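Local coordinates for protein peptidyl tryptophan dihydroxylase (Pseudomonas putida, PDB 7CTQ) that probably uses FAD as a flavoprotein monooxygenase to dihydroxylate a tryptophan of a peptide substrate, a step essential for biogenesis of the tryptophylquinone cofactor, at residues A184-L189 and E227-R232; V358-R363 and A397-Q402; H388-E393 and Q419-R424. All coordinates share one frame; numbering follows the deposited sequence.

Contact 1 of 3, residues A184-L189 and E227-R232; sequences AWMARL and ELFDAR
Met186 and Phe229 form a Met-aromatic pair where the chain leaves helix 223-228 and packs against strand 182-188, part of a large mixed sheet beside the flavin; the side chain of Ala187 is about 9 Å from the FAD. The sulfur approaches the edge of the ring: Met186 SD is 5.1 Å from the centroid of Phe229 and 80° off the ring normal, with Phe229 CE2 the nearest ring atom to SD at 3.8 Å. Met186 takes the crowded position, CG lying between the backbone N and the carbonyl carbon, and this CG also rests 4.1 Å from Leu228 CD2. Two further atoms line the ring edge in its plane, Met186 CB and the carbonyl of Ala187, whose O is 3.5 Å from Phe229 CE1. The hydrogen-bearing edge of the ring is thus turned to a sulfur and a carbonyl oxygen, while Leu228 CB lies over one face, offset toward the rim. Trp165 also meets the Phe229 ring.

Two residues on from Met186, Arg188 sets its CB 3.7 Å from Phe229 CE1. Its CG is anti to the backbone N (chi1 -177°), and the chain continues extended to NE, with CD passing 3.7 Å from Leu228 O. At its end the guanidinium stands almost perpendicular to the carboxylate of Asp230, the planes 87° apart. NH2 has a second partner in the carbonyl O of Ala168. The salt bridge to Asp230 includes a bent hydrogen bond: Arg188 NH2 donates to Asp230 OD2 at 3.3 Å, reaching that oxygen from above the carboxylate plane.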
loop_
_atom_site.group_PDB
_atom_site.type_symbol
_atom_site.label_atom_id
_atom_site.label_comp_id
_atom_site.label_asym_id
_atom_site.label_seq_id
_atom_site.Cartn_x
_atom_site.Cartn_y
_atom_site.Cartn_z
ATOM N N ALA A 184 12.954 -11.598 10.913
ATOM C CA ALA A 184 13.953 -11.229 9.923
ATOM C C ALA A 184 13.559 -11.751 8.549
ATOM O O ALA A 184 12.977 -12.832 8.421
ATOM C CB ALA A 184 15.351 -11.758 10.315
ATOM N N TRP A 185 13.877 -10.963 7.531
ATOM C CA TRP A 185 13.763 -11.356 6.137
ATOM C C TRP A 185 15.144 -11.263 5.505
ATOM O O TRP A 185 15.868 -10.286 5.729
ATOM C CB TRP A 185 12.788 -10.445 5.399
ATOM C CG TRP A 185 12.981 -10.380 3.923
ATOM C CD1 TRP A 185 13.529 -9.352 3.208
ATOM C CD2 TRP A 185 12.600 -11.376 2.968
ATOM N NE1 TRP A 185 13.517 -9.650 1.867
ATOM C CE2 TRP A 185 12.948 -10.884 1.693
ATOM C CE3 TRP A 185 11.994 -12.634 3.070
ATOM C CZ2 TRP A 185 12.715 -11.609 0.525
ATOM C CZ3 TRP A 185 11.766 -13.356 1.911
ATOM C CH2 TRP A 185 12.120 -12.838 0.653
ATOM N N MET A 186 15.509 -12.265 4.704
ATOM C CA MET A 186 16.824 -12.270 4.072
ATOM C C MET A 186 16.741 -12.835 2.659
ATOM O O MET A 186 15.906 -13.696 2.362
ATOM C CB MET A 186 17.844 -13.074 4.893
ATOM C CG MET A 186 17.462 -14.526 5.063
ATOM S SD MET A 186 18.413 -15.328 6.354
ATOM C CE MET A 186 17.366 -15.076 7.791
ATOM N N ALA A 187 17.635 -12.352 1.793
ATOM C CA ALA A 187 17.634 -12.766 0.399
ATOM C C ALA A 187 19.050 -12.745 -0.164
ATOM O O ALA A 187 19.894 -11.943 0.245
ATOM C CB ALA A 187 16.732 -11.870 -0.450
ATOM N N ARG A 188 19.285 -13.622 -1.134
ATOM C CA ARG A 188 20.553 -13.684 -1.847
ATOM C C ARG A 188 20.244 -13.773 -3.334
ATOM O O ARG A 188 19.633 -14.748 -3.781
ATOM C CB ARG A 188 21.378 -14.885 -1.381
ATOM C CG ARG A 188 22.744 -14.992 -2.003
ATOM C CD ARG A 188 23.301 -16.372 -1.764
ATOM N NE ARG A 188 24.691 -16.460 -2.190
ATOM C CZ ARG A 188 25.419 -17.566 -2.113
ATOM N NH1 ARG A 188 24.877 -18.677 -1.624
ATOM N NH2 ARG A 188 26.685 -17.562 -2.522
ATOM N N LEU A 189 20.631 -12.749 -4.088
ATOM C CA LEU A 189 20.323 -12.717 -5.505
ATOM C C LEU A 189 21.281 -13.623 -6.276
ATOM O O LEU A 189 22.292 -14.104 -5.750
ATOM C CB LEU A 189 20.390 -11.289 -6.038
ATOM C CG LEU A 189 19.358 -10.304 -5.488
ATOM C CD1 LEU A 189 19.771 -8.882 -5.824
ATOM C CD2 LEU A 189 17.998 -10.609 -6.065
ATOM N N GLU A 227 23.428 -21.007 6.783
ATOM C CA GLU A 227 23.089 -21.875 5.660
ATOM C C GLU A 227 23.021 -21.093 4.358
ATOM O O GLU A 227 23.675 -21.447 3.371
ATOM C CB GLU A 227 21.756 -22.572 5.929
ATOM C CG GLU A 227 21.432 -23.687 4.947
ATOM C CD GLU A 227 20.461 -24.711 5.509
ATOM O OE1 GLU A 227 20.539 -25.894 5.106
ATOM O OE2 GLU A 227 19.613 -24.331 6.347
ATOM N N LEU A 228 22.245 -20.008 4.346
ATOM C CA LEU A 228 21.961 -19.301 3.102
ATOM C C LEU A 228 23.167 -18.548 2.557
ATOM O O LEU A 228 23.290 -18.385 1.336
ATOM C CB LEU A 228 20.807 -18.321 3.310
ATOM C CG LEU A 228 19.475 -18.785 2.728
ATOM C CD1 LEU A 228 18.897 -19.892 3.597
ATOM C CD2 LEU A 228 18.503 -17.623 2.587
ATOM N N PHE A 229 24.047 -18.054 3.426
ATOM C CA PHE A 229 25.130 -17.171 3.010
ATOM C C PHE A 229 26.467 -17.814 3.350
ATOM O O PHE A 229 26.738 -18.120 4.517
ATOM C CB PHE A 229 25.016 -15.799 3.680
ATOM C CG PHE A 229 23.689 -15.127 3.472
ATOM C CD1 PHE A 229 23.424 -14.435 2.303
ATOM C CD2 PHE A 229 22.713 -15.180 4.452
ATOM C CE1 PHE A 229 22.201 -13.806 2.109
ATOM C CE2 PHE A 229 21.485 -14.559 4.271
ATOM C CZ PHE A 229 21.230 -13.867 3.096
ATOM N N ASP A 230 27.306 -18.001 2.334
ATOM C CA ASP A 230 28.660 -18.484 2.580
ATOM C C ASP A 230 29.524 -17.367 3.156
ATOM O O ASP A 230 30.062 -17.490 4.262
ATOM C CB ASP A 230 29.256 -19.045 1.285
ATOM C CG ASP A 230 28.268 -19.913 0.518
ATOM O OD1 ASP A 230 27.518 -20.680 1.161
ATOM O OD2 ASP A 230 28.229 -19.820 -0.727
ATOM N N ALA A 231 29.652 -16.264 2.424
ATOM C CA ALA A 231 30.282 -15.055 2.936
ATOM C C ALA A 231 29.224 -14.166 3.573
ATOM O O ALA A 231 28.216 -13.848 2.935
ATOM C CB ALA A 231 30.988 -14.295 1.816
ATOM N N ARG A 232 29.461 -13.750 4.822
ATOM C CA ARG A 232 28.504 -12.934 5.547
ATOM C C ARG A 232 28.901 -11.467 5.677
ATOM O O ARG A 232 28.025 -10.631 5.939
ATOM C CB ARG A 232 28.265 -13.531 6.939
ATOM C CG ARG A 232 27.554 -14.886 6.905
ATOM C CD ARG A 232 27.536 -15.516 8.281
ATOM N NE ARG A 232 28.862 -16.004 8.654
ATOM C CZ ARG A 232 29.179 -16.484 9.853
ATOM N NH1 ARG A 232 28.269 -16.530 10.816
ATOM N NH2 ARG A 232 30.418 -16.913 10.090
#

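Contact 2 of 3, residues V358-R363 and A397-Q402; sequences VRVERR and AVRELQ
Val360 rests its two methyl groups on successive residues of the helix: CG2 lies 3.8 Å from Val398 CG1, and CG1 is 4.1 Å from Arg399 NE. The two valine side chains slide past each other in opposite directions, whereas Arg399 crosses Val360 at about a right angle. Val358 adds its CG1, 4.2 Å from Val398 CG1. Beside this apolar patch the amide of Gln402 is held at both ends. Gln402 NE2 donates to Val358 O at 3.0 Å; the oxygen lies in the amide plane, but the donor sits 51° out of the carbonyl plane. Gln402 OE1 accepts from a water at 2.7 Å, and that water accepts from Val360 N, so the amide's rotation is probably fixed. The arrangement is a helix packed on a β-hairpin, strands 359-367 and 370-378, with the axes of strand 359-363 and helix 397-402 at 139° and 9.0 Å apart at closest approach. Further out, Glu375 of the partner strand forms a salt bridge with Arg399 NE, and Trp355 touches Val398. Arg359 and Glu361 leave the backbone away from the helix: Glu361 OE1 accepts from Arg359 NE, and OE2 receives both NE and NH2 of Arg363 from one face.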
loop_
_atom_site.group_PDB
_atom_site.type_symbol
_atom_site.label_atom_id
_atom_site.label_comp_id
_atom_site.label_asym_id
_atom_site.label_seq_id
_atom_site.Cartn_x
_atom_site.Cartn_y
_atom_site.Cartn_z
ATOM N N VAL A 358 -28.309 -1.068 9.994
ATOM C CA VAL A 358 -28.133 -0.640 8.607
ATOM C C VAL A 358 -28.771 0.729 8.405
ATOM O O VAL A 358 -29.877 0.999 8.892
ATOM C CB VAL A 358 -28.748 -1.683 7.657
ATOM C CG1 VAL A 358 -28.916 -1.111 6.286
ATOM C CG2 VAL A 358 -27.906 -2.970 7.630
ATOM N N ARG A 359 -28.080 1.610 7.681
ATOM C CA ARG A 359 -28.566 2.972 7.505
ATOM C C ARG A 359 -28.516 3.371 6.038
ATOM O O ARG A 359 -27.547 3.065 5.334
ATOM C CB ARG A 359 -27.743 3.967 8.350
ATOM C CG ARG A 359 -27.961 3.837 9.860
ATOM C CD ARG A 359 -27.238 4.936 10.642
ATOM N NE ARG A 359 -27.639 6.280 10.225
ATOM C CZ ARG A 359 -28.527 7.047 10.856
ATOM N NH1 ARG A 359 -29.136 6.620 11.951
ATOM N NH2 ARG A 359 -28.808 8.252 10.379
ATOM N N VAL A 360 -29.560 4.066 5.589
ATOM C CA VAL A 360 -29.547 4.739 4.294
ATOM C C VAL A 360 -28.991 6.141 4.513
ATOM O O VAL A 360 -29.531 6.918 5.311
ATOM C CB VAL A 360 -30.946 4.800 3.671
ATOM C CG1 VAL A 360 -30.908 5.677 2.454
ATOM C CG2 VAL A 360 -31.454 3.394 3.314
ATOM N N GLU A 361 -27.904 6.460 3.823
ATOM C CA GLU A 361 -27.250 7.751 3.953
ATOM C C GLU A 361 -26.744 8.189 2.588
ATOM O O GLU A 361 -26.441 7.363 1.724
ATOM C CB GLU A 361 -26.070 7.705 4.957
ATOM C CG GLU A 361 -26.487 7.558 6.415
ATOM C CD GLU A 361 -25.314 7.665 7.384
ATOM O OE1 GLU A 361 -25.389 7.057 8.469
ATOM O OE2 GLU A 361 -24.318 8.351 7.069
ATOM N N ARG A 362 -26.657 9.506 2.411
ATOM C CA ARG A 362 -26.052 10.093 1.222
ATOM C C ARG A 362 -24.532 10.112 1.399
ATOM O O ARG A 362 -24.021 10.708 2.350
ATOM C CB ARG A 362 -26.608 11.505 1.005
ATOM C CG ARG A 362 -26.607 11.983 -0.431
ATOM C CD ARG A 362 -27.292 13.346 -0.545
ATOM N NE ARG A 362 -28.474 13.389 0.302
ATOM C CZ ARG A 362 -28.659 14.226 1.320
ATOM N NH1 ARG A 362 -27.735 15.122 1.641
ATOM N NH2 ARG A 362 -29.784 14.155 2.021
ATOM N N ARG A 363 -23.815 9.453 0.502
ATOM C CA ARG A 363 -22.384 9.241 0.643
ATOM C C ARG A 363 -21.737 9.407 -0.719
ATOM O O ARG A 363 -22.423 9.347 -1.744
ATOM C CB ARG A 363 -22.068 7.842 1.201
ATOM C CG ARG A 363 -22.639 7.570 2.592
ATOM C CD ARG A 363 -21.919 8.376 3.667
ATOM N NE ARG A 363 -22.250 7.896 5.014
ATOM C CZ ARG A 363 -21.553 6.953 5.646
ATOM N NH1 ARG A 363 -20.506 6.399 5.040
ATOM N NH2 ARG A 363 -21.891 6.564 6.871
ATOM N N ALA A 397 -34.987 0.152 -2.083
ATOM C CA ALA A 397 -35.461 -1.090 -1.484
ATOM C C ALA A 397 -35.331 -1.058 0.036
ATOM O O ALA A 397 -36.269 -1.410 0.752
ATOM C CB ALA A 397 -34.694 -2.274 -2.072
ATOM N N VAL A 398 -34.171 -0.629 0.549
ATOM C CA VAL A 398 -33.951 -0.671 1.996
ATOM C C VAL A 398 -34.831 0.355 2.704
ATOM O O VAL A 398 -35.336 0.106 3.805
ATOM C CB VAL A 398 -32.457 -0.468 2.324
ATOM C CG1 VAL A 398 -32.261 -0.298 3.817
ATOM C CG2 VAL A 398 -31.631 -1.640 1.794
ATOM N N ARG A 399 -35.018 1.530 2.095
ATOM C CA ARG A 399 -36.000 2.475 2.616
ATOM C C ARG A 399 -37.365 1.807 2.740
ATOM O O ARG A 399 -37.999 1.858 3.802
ATOM C CB ARG A 399 -36.078 3.712 1.707
ATOM C CG ARG A 399 -35.104 4.828 2.063
ATOM C CD ARG A 399 -35.311 6.008 1.120
ATOM N NE ARG A 399 -34.583 7.208 1.524
ATOM C CZ ARG A 399 -34.974 8.042 2.485
ATOM N NH1 ARG A 399 -36.090 7.805 3.176
ATOM N NH2 ARG A 399 -34.241 9.114 2.765
ATOM N N GLU A 400 -37.828 1.156 1.663
ATOM C CA GLU A 400 -39.143 0.511 1.724
ATOM C C GLU A 400 -39.158 -0.609 2.759
ATOM O O GLU A 400 -40.105 -0.719 3.548
ATOM C CB GLU A 400 -39.542 -0.018 0.345
ATOM C CG GLU A 400 -39.894 1.076 -0.659
ATOM C CD GLU A 400 -40.552 0.536 -1.924
ATOM O OE1 GLU A 400 -40.400 -0.672 -2.217
ATOM O OE2 GLU A 400 -41.229 1.323 -2.622
ATOM N N LEU A 401 -38.102 -1.431 2.799
ATOM C CA LEU A 401 -38.036 -2.499 3.802
ATOM C C LEU A 401 -38.084 -1.935 5.213
ATOM O O LEU A 401 -38.788 -2.467 6.080
ATOM C CB LEU A 401 -36.766 -3.339 3.628
ATOM C CG LEU A 401 -36.664 -4.261 2.411
ATOM C CD1 LEU A 401 -35.229 -4.754 2.223
ATOM C CD2 LEU A 401 -37.634 -5.434 2.533
ATOM N N GLN A 402 -37.336 -0.861 5.470
ATOM C CA GLN A 402 -37.356 -0.264 6.792
ATOM C C GLN A 402 -38.697 0.394 7.087
ATOM O O GLN A 402 -39.034 0.573 8.259
ATOM C CB GLN A 402 -36.202 0.730 6.931
ATOM C CG GLN A 402 -34.815 0.059 6.840
ATOM C CD GLN A 402 -33.660 1.027 7.061
ATOM O OE1 GLN A 402 -33.696 2.175 6.604
ATOM N NE2 GLN A 402 -32.620 0.561 7.752
HETATM O O HOH W 1 -31.926 4.108 7.403
#

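Contact 3 of 3, residues H388-E393 and Q419-R424; sequences HLQGVE and QRMVRR
Met421, which packs on Leu389 and Val392, also sets its CA over one face of the Arg424 guanidinium, 3.5 Å above the plane; Arg420 O lies over the same face, and both are offset toward the rim. On the other segment the His388 ring accepts at ND1 from Gly391 N, which is tilted 24° out of the ring plane. That bond lies within a short β-hairpin, whose tip is a type I' turn from Leu389 to Val392. The contact itself is carried mostly by apolar side chains. Met421 CG is anti to the backbone N (chi1 -180°), and a bend at chi3 brings CE to 3.4 Å from Leu389 O. Met421 SD rests 3.8 Å from Leu389 CB, while Met421 CE lies 3.7 Å from Val392 CG2; the Val392 and Met421 side chains slide past each other in opposite directions. Val392 CG1 meets Val422 CG2 at 4.1 Å. An alanine in place of Met421 would probably open a gap beside Leu389 CB and Val392 CG2, where SD and CE now pack. Around this contact, Leu389 touches Trp425 and Val392 touches Gln418, both of helix 416-428, Val422 touches Val411 in the loop after helix 407-410, and strand 392-393 is followed by helix 395-402.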
loop_
_atom_site.group_PDB
_atom_site.type_symbol
_atom_site.label_atom_id
_atom_site.label_comp_id
_atom_site.label_asym_id
_atom_site.label_seq_id
_atom_site.Cartn_x
_atom_site.Cartn_y
_atom_site.Cartn_z
ATOM N N HIS A 388 -25.167 0.182 -5.507
ATOM C CA HIS A 388 -25.990 -0.628 -6.388
ATOM C C HIS A 388 -25.347 -1.995 -6.557
ATOM O O HIS A 388 -24.154 -2.177 -6.310
ATOM C CB HIS A 388 -26.177 0.040 -7.763
ATOM C CG HIS A 388 -24.899 0.207 -8.526
ATOM N ND1 HIS A 388 -24.480 -0.689 -9.486
ATOM C CD2 HIS A 388 -23.930 1.150 -8.444
ATOM C CE1 HIS A 388 -23.314 -0.300 -9.970
ATOM N NE2 HIS A 388 -22.956 0.813 -9.355
ATOM N N LEU A 389 -26.166 -2.955 -6.974
ATOM C CA LEU A 389 -25.709 -4.266 -7.430
ATOM C C LEU A 389 -26.067 -4.389 -8.906
ATOM O O LEU A 389 -27.250 -4.499 -9.249
ATOM C CB LEU A 389 -26.358 -5.388 -6.624
ATOM C CG LEU A 389 -26.115 -5.380 -5.121
ATOM C CD1 LEU A 389 -27.052 -6.382 -4.460
ATOM C CD2 LEU A 389 -24.649 -5.681 -4.813
ATOM N N GLN A 390 -25.053 -4.355 -9.775
ATOM C CA GLN A 390 -25.248 -4.492 -11.225
ATOM C C GLN A 390 -26.349 -3.565 -11.736
ATOM O O GLN A 390 -27.202 -3.963 -12.529
ATOM C CB GLN A 390 -25.548 -5.945 -11.605
ATOM C CG GLN A 390 -24.352 -6.879 -11.477
ATOM C CD GLN A 390 -23.269 -6.608 -12.525
ATOM O OE1 GLN A 390 -23.528 -6.681 -13.729
ATOM N NE2 GLN A 390 -22.046 -6.311 -12.065
ATOM N N GLY A 391 -26.351 -2.321 -11.248
ATOM C CA GLY A 391 -27.290 -1.309 -11.678
ATOM C C GLY A 391 -28.503 -1.136 -10.791
ATOM O O GLY A 391 -29.195 -0.115 -10.906
ATOM N N VAL A 392 -28.787 -2.101 -9.923
ATOM C CA VAL A 392 -29.948 -2.042 -9.042
ATOM C C VAL A 392 -29.550 -1.258 -7.800
ATOM O O VAL A 392 -28.782 -1.752 -6.973
ATOM C CB VAL A 392 -30.443 -3.443 -8.671
ATOM C CG1 VAL A 392 -31.775 -3.350 -7.930
ATOM C CG2 VAL A 392 -30.555 -4.304 -9.918
ATOM N N GLU A 393 -30.057 -0.035 -7.672
ATOM C CA GLU A 393 -29.794 0.751 -6.476
ATOM C C GLU A 393 -30.499 0.130 -5.279
ATOM O O GLU A 393 -31.670 -0.250 -5.361
ATOM C CB GLU A 393 -30.262 2.197 -6.660
ATOM C CG GLU A 393 -29.705 2.895 -7.879
ATOM C CD GLU A 393 -29.973 4.389 -7.849
ATOM O OE1 GLU A 393 -29.007 5.148 -7.641
ATOM O OE2 GLU A 393 -31.143 4.803 -8.019
ATOM N N GLN A 419 -33.989 -10.050 -8.722
ATOM C CA GLN A 419 -34.662 -10.336 -7.457
ATOM C C GLN A 419 -33.858 -11.299 -6.592
ATOM O O GLN A 419 -33.781 -11.123 -5.371
ATOM C CB GLN A 419 -36.044 -10.934 -7.705
ATOM C CG GLN A 419 -37.010 -10.062 -8.447
ATOM C CD GLN A 419 -38.420 -10.567 -8.300
ATOM O OE1 GLN A 419 -38.694 -11.434 -7.466
ATOM N NE2 GLN A 419 -39.325 -10.043 -9.113
ATOM N N ARG A 420 -33.300 -12.355 -7.199
ATOM C CA ARG A 420 -32.517 -13.315 -6.428
ATOM C C ARG A 420 -31.191 -12.711 -5.996
ATOM O O ARG A 420 -30.699 -13.008 -4.901
ATOM C CB ARG A 420 -32.290 -14.597 -7.239
ATOM C CG ARG A 420 -33.540 -15.474 -7.402
ATOM C CD ARG A 420 -33.221 -16.819 -8.071
ATOM N NE ARG A 420 -32.537 -16.644 -9.353
ATOM C CZ ARG A 420 -33.158 -16.563 -10.532
ATOM N NH1 ARG A 420 -34.488 -16.635 -10.592
ATOM N NH2 ARG A 420 -32.453 -16.400 -11.649
ATOM N N MET A 421 -30.619 -11.843 -6.832
ATOM C CA MET A 421 -29.397 -11.138 -6.467
ATOM C C MET A 421 -29.623 -10.243 -5.254
ATOM O O MET A 421 -28.811 -10.225 -4.321
ATOM C CB MET A 421 -28.905 -10.324 -7.660
ATOM C CG MET A 421 -27.635 -9.535 -7.445
ATOM S SD MET A 421 -27.365 -8.348 -8.796
ATOM C CE MET A 421 -28.932 -7.465 -8.807
ATOM N N VAL A 422 -30.735 -9.503 -5.240
ATOM C CA VAL A 422 -30.995 -8.593 -4.131
ATOM C C VAL A 422 -31.255 -9.373 -2.848
ATOM O O VAL A 422 -30.805 -8.975 -1.766
ATOM C CB VAL A 422 -32.163 -7.655 -4.479
ATOM C CG1 VAL A 422 -32.777 -7.070 -3.208
ATOM C CG2 VAL A 422 -31.681 -6.571 -5.450
ATOM N N ARG A 423 -31.973 -10.497 -2.950
ATOM C CA ARG A 423 -32.257 -11.322 -1.777
ATOM C C ARG A 423 -30.985 -11.873 -1.146
ATOM O O ARG A 423 -30.876 -11.954 0.084
ATOM C CB ARG A 423 -33.175 -12.479 -2.162
ATOM C CG ARG A 423 -34.577 -12.061 -2.519
ATOM C CD ARG A 423 -35.428 -13.280 -2.844
ATOM N NE ARG A 423 -36.839 -12.926 -2.985
ATOM C CZ ARG A 423 -37.708 -12.867 -1.979
ATOM N NH1 ARG A 423 -37.323 -13.141 -0.741
ATOM N NH2 ARG A 423 -38.970 -12.542 -2.213
ATOM N N ARG A 424 -30.035 -12.306 -1.972
ATOM C CA ARG A 424 -28.774 -12.823 -1.446
ATOM C C ARG A 424 -27.993 -11.741 -0.710
ATOM O O ARG A 424 -27.399 -12.004 0.336
ATOM C CB ARG A 424 -27.934 -13.401 -2.582
ATOM C CG ARG A 424 -28.459 -14.715 -3.130
ATOM C CD ARG A 424 -27.392 -15.404 -3.961
ATOM N NE ARG A 424 -26.852 -14.527 -5.003
ATOM C CZ ARG A 424 -27.379 -14.399 -6.218
ATOM N NH1 ARG A 424 -28.470 -15.087 -6.546
ATOM N NH2 ARG A 424 -26.825 -13.575 -7.104
#

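Overall arrangement
From the N terminus, contact 1 comes first: it closes a loop of 37 residues, taking in strand 193-201 and helix 208-220, and ties the end of helix 223-228 to the large mixed sheet. It is complete before contact 2 opens, and its centre lies 56 Å and 53 Å from the centres of contacts 2 and 3, on the opposite side of the chain's centre. Contacts 2 and 3, closing loops of 33 and 25 residues, cross, because segment 388-393 lies between 358-363 and 397-402 and its partner 419-424 lies beyond both. Their centres are 14 Å apart. Contact 2 joins helix 395-402 to the hairpin 359-378, and contact 3 joins the small hairpin before that helix to helix 416-428.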